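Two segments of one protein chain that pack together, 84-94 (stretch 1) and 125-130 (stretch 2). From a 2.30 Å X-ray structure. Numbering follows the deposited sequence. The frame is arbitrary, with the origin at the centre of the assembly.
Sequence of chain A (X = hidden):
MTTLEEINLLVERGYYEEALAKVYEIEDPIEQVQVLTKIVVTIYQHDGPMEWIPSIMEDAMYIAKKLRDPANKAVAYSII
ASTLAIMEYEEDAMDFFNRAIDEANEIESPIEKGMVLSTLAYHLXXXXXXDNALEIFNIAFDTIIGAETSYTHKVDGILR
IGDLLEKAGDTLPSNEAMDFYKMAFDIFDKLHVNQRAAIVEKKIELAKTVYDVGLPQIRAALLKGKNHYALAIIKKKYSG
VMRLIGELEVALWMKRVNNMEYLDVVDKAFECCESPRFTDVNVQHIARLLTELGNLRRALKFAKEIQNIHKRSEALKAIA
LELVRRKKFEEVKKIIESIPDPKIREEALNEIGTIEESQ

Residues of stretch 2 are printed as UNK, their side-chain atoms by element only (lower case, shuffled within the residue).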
# COMPACT_ATOMS: atom_id res chain seq x y z
N LEU A 84 -19.70 -0.59 -5.89
CA LEU A 84 -20.67 -1.04 -4.89
C LEU A 84 -19.95 -1.30 -3.58
O LEU A 84 -20.45 -0.97 -2.51
CB LEU A 84 -21.36 -2.33 -5.32
CG LEU A 84 -22.29 -2.24 -6.52
CD1 LEU A 84 -22.78 -3.63 -6.89
CD2 LEU A 84 -23.46 -1.30 -6.22
N ALA A 85 -18.78 -1.91 -3.68
CA ALA A 85 -17.99 -2.25 -2.51
C ALA A 85 -17.50 -1.00 -1.78
O ALA A 85 -17.52 -0.95 -0.55
CB ALA A 85 -16.82 -3.14 -2.89
N ILE A 86 -17.06 -0.00 -2.54
CA ILE A 86 -16.80 1.32 -1.99
C ILE A 86 -17.99 1.76 -1.12
O ILE A 86 -17.81 2.05 0.06
CB ILE A 86 -16.61 2.38 -3.12
CG1 ILE A 86 -15.46 2.03 -4.05
CG2 ILE A 86 -16.38 3.75 -2.54
CD1 ILE A 86 -14.12 2.02 -3.40
N MET A 87 -19.19 1.77 -1.69
CA MET A 87 -20.39 2.19 -0.98
C MET A 87 -20.99 1.16 -0.01
O MET A 87 -22.14 1.29 0.41
CB MET A 87 -21.47 2.62 -1.97
CG MET A 87 -21.01 3.63 -2.99
SD MET A 87 -22.42 4.12 -4.00
CE MET A 87 -22.96 2.51 -4.58
N GLU A 88 -20.21 0.13 0.32
CA GLU A 88 -20.59 -0.85 1.35
C GLU A 88 -21.80 -1.72 1.02
O GLU A 88 -22.46 -2.23 1.92
CB GLU A 88 -20.77 -0.17 2.71
CG GLU A 88 -19.53 0.58 3.16
CD GLU A 88 -19.70 1.27 4.49
OE1 GLU A 88 -20.86 1.53 4.90
OE2 GLU A 88 -18.67 1.56 5.13
N TYR A 89 -22.07 -1.89 -0.27
CA TYR A 89 -23.05 -2.89 -0.70
C TYR A 89 -22.30 -4.18 -0.99
O TYR A 89 -22.08 -4.55 -2.15
CB TYR A 89 -23.81 -2.41 -1.93
CG TYR A 89 -24.62 -1.15 -1.69
CD1 TYR A 89 -25.91 -1.22 -1.18
CD2 TYR A 89 -24.09 0.10 -1.96
CE1 TYR A 89 -26.65 -0.08 -0.96
CE2 TYR A 89 -24.83 1.25 -1.74
CZ TYR A 89 -26.10 1.15 -1.24
OH TYR A 89 -26.84 2.29 -1.02
N GLU A 90 -21.92 -4.86 0.07
CA GLU A 90 -20.98 -5.96 -0.03
C GLU A 90 -21.57 -7.18 -0.72
O GLU A 90 -20.90 -7.80 -1.54
CB GLU A 90 -20.46 -6.32 1.36
CG GLU A 90 -19.16 -7.09 1.35
CD GLU A 90 -18.68 -7.42 2.75
OE1 GLU A 90 -19.42 -7.12 3.71
OE2 GLU A 90 -17.58 -7.97 2.89
N GLU A 91 -22.81 -7.52 -0.39
CA GLU A 91 -23.45 -8.68 -1.02
C GLU A 91 -23.58 -8.45 -2.52
O GLU A 91 -23.38 -9.37 -3.32
CB GLU A 91 -24.83 -8.93 -0.41
CG GLU A 91 -25.56 -10.15 -0.98
CD GLU A 91 -26.89 -10.42 -0.27
OE1 GLU A 91 -26.86 -10.80 0.92
OE2 GLU A 91 -27.96 -10.24 -0.90
N ASP A 92 -23.90 -7.22 -2.89
CA ASP A 92 -24.07 -6.90 -4.29
C ASP A 92 -22.73 -6.85 -5.01
O ASP A 92 -22.63 -7.28 -6.15
CB ASP A 92 -24.81 -5.57 -4.43
CG ASP A 92 -26.16 -5.60 -3.75
OD1 ASP A 92 -27.12 -6.12 -4.36
OD2 ASP A 92 -26.26 -5.11 -2.61
N ALA A 93 -21.71 -6.34 -4.33
CA ALA A 93 -20.37 -6.30 -4.90
C ALA A 93 -19.88 -7.70 -5.24
O ALA A 93 -19.32 -7.93 -6.31
CB ALA A 93 -19.39 -5.61 -3.96
N MET A 94 -20.10 -8.65 -4.32
CA MET A 94 -19.56 -9.99 -4.49
C MET A 94 -20.38 -10.71 -5.55
O MET A 94 -19.87 -11.57 -6.26
CB MET A 94 -19.52 -10.79 -3.17
CG MET A 94 -18.33 -10.44 -2.22
SD MET A 94 -16.64 -10.53 -2.91
CE MET A 94 -15.64 -10.36 -1.45
N UNK A 125 -9.01 -5.34 -5.19
CA UNK A 125 -8.14 -4.62 -4.26
C UNK A 125 -8.67 -3.22 -3.98
O UNK A 125 -8.73 -2.81 -2.83
c UNK A 125 -6.71 -4.55 -4.77
N UNK A 126 -9.06 -2.51 -5.04
CA UNK A 126 -9.71 -1.20 -4.90
C UNK A 126 -10.93 -1.31 -3.99
O UNK A 126 -11.21 -0.41 -3.20
c UNK A 126 -9.01 -0.35 -7.19
c UNK A 126 -10.19 -0.66 -6.28
c UNK A 126 -11.02 0.57 -6.11
c UNK A 126 -7.82 0.18 -6.49
N UNK A 127 -11.64 -2.43 -4.08
CA UNK A 127 -12.85 -2.69 -3.30
C UNK A 127 -12.58 -2.89 -1.81
O UNK A 127 -13.51 -2.94 -1.01
c UNK A 127 -13.55 -3.92 -3.85
N UNK A 128 -11.31 -3.03 -1.45
CA UNK A 128 -10.97 -3.32 -0.08
C UNK A 128 -11.00 -4.81 0.25
O UNK A 128 -11.25 -5.18 1.39
N UNK A 129 -10.72 -5.65 -0.73
CA UNK A 129 -10.71 -7.10 -0.53
C UNK A 129 -9.35 -7.66 -0.91
O UNK A 129 -9.22 -8.38 -1.90
c UNK A 129 -13.61 -6.76 0.02
c UNK A 129 -15.35 -6.71 -2.11
c UNK A 129 -14.88 -6.27 0.19
o UNK A 129 -17.03 -5.77 -0.69
c UNK A 129 -15.75 -6.25 -0.87
c UNK A 129 -13.18 -7.23 -1.21
c UNK A 129 -14.07 -7.19 -2.27
c UNK A 129 -11.78 -7.78 -1.38
N UNK A 130 -8.32 -7.32 -0.14
CA UNK A 130 -6.95 -7.64 -0.57
C UNK A 130 -6.69 -9.14 -0.68
O UNK A 130 -6.02 -9.56 -1.62
c UNK A 130 -7.00 -6.94 1.71
c UNK A 130 -8.34 -6.62 1.15
c UNK A 130 -6.10 -7.02 0.53

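Position 125 carries a single side-chain carbon, its CB, whose nearest atom of stretch 1 is Ile86 CD1, 10.0 Å away. One carbon and no branch define alanine, so this is Ala125, a buried helical residue that takes no part in the contact.

At position 126 there are four side-chain carbons, forked at the first, with one arm two carbons long. The backbone O of 126 lies 3.8 Å from Ile86 CD1, and the nearest side-chain carbon of 126, the one-carbon arm, is 4.4 Å from that CD1. Branching at CB with an unequal pair of arms is the signature of isoleucine. The CA-to-CB bond of Ile126 points sideways and the end of the side chain leads away, so the approach to stretch 1 is modest.

Position 127 again has one carbon. This CB sits 3.5 Å from CB of Ala85, and the CA atoms of 127 and Ala85 are 5.2 Å apart, the nearest such pair across the stretches. The residue is Ala127, and the short CA separation shows how closely two small side chains let the backbones approach.

Position 128 has no side-chain atom and makes no contact with stretch 1; it is Gly128. The backbone agrees: phi/psi of 86/30° would jam a CB against the carbonyl O of the preceding residue. Gly128 N donates a hydrogen bond to O of Ala125 at 2.9 Å, within a Schellman motif.

Position 129 has one carbon leading to a six-carbon ring that bears one oxygen. That oxygen of 129 lies 3.2 Å from Glu90 CG, 3.4 Å from Ala85 CB and 4.0 Å from Ala93 CB, all carbons, so these are packing contacts. Met94 CE covers one face of the ring, 3.8 Å from the centroid of 129 and 20° off the normal, a CH-pi arrangement. A hydroxylated six-membered ring identifies Tyr129. Its chi1 is -54° (m), its CA-to-CB bond points toward stretch 1, and its CD2 is 3.6 Å from Met94 CE.

Three carbons at position 130 close a ring onto the backbone N, clear of stretch 1, as in proline alone. Pro130 begins the next helix, with Tyr129 at its N-cap position.

The contact buries 306 Å² in total, without a hydrogen bond between the stretches. Tyr129 contributes 100 Å², the largest share, by setting one ring face under Met94 CE and its OH end among Ala85 CB, Glu90 CG and Ala93 CB. Ala85 joins the two parts of the contact, since its CB meets both Ala127 and the tyrosine, while Ile86 extends the apolar packing to Ile126.

Stretch 2 (125-130) AIAGYP
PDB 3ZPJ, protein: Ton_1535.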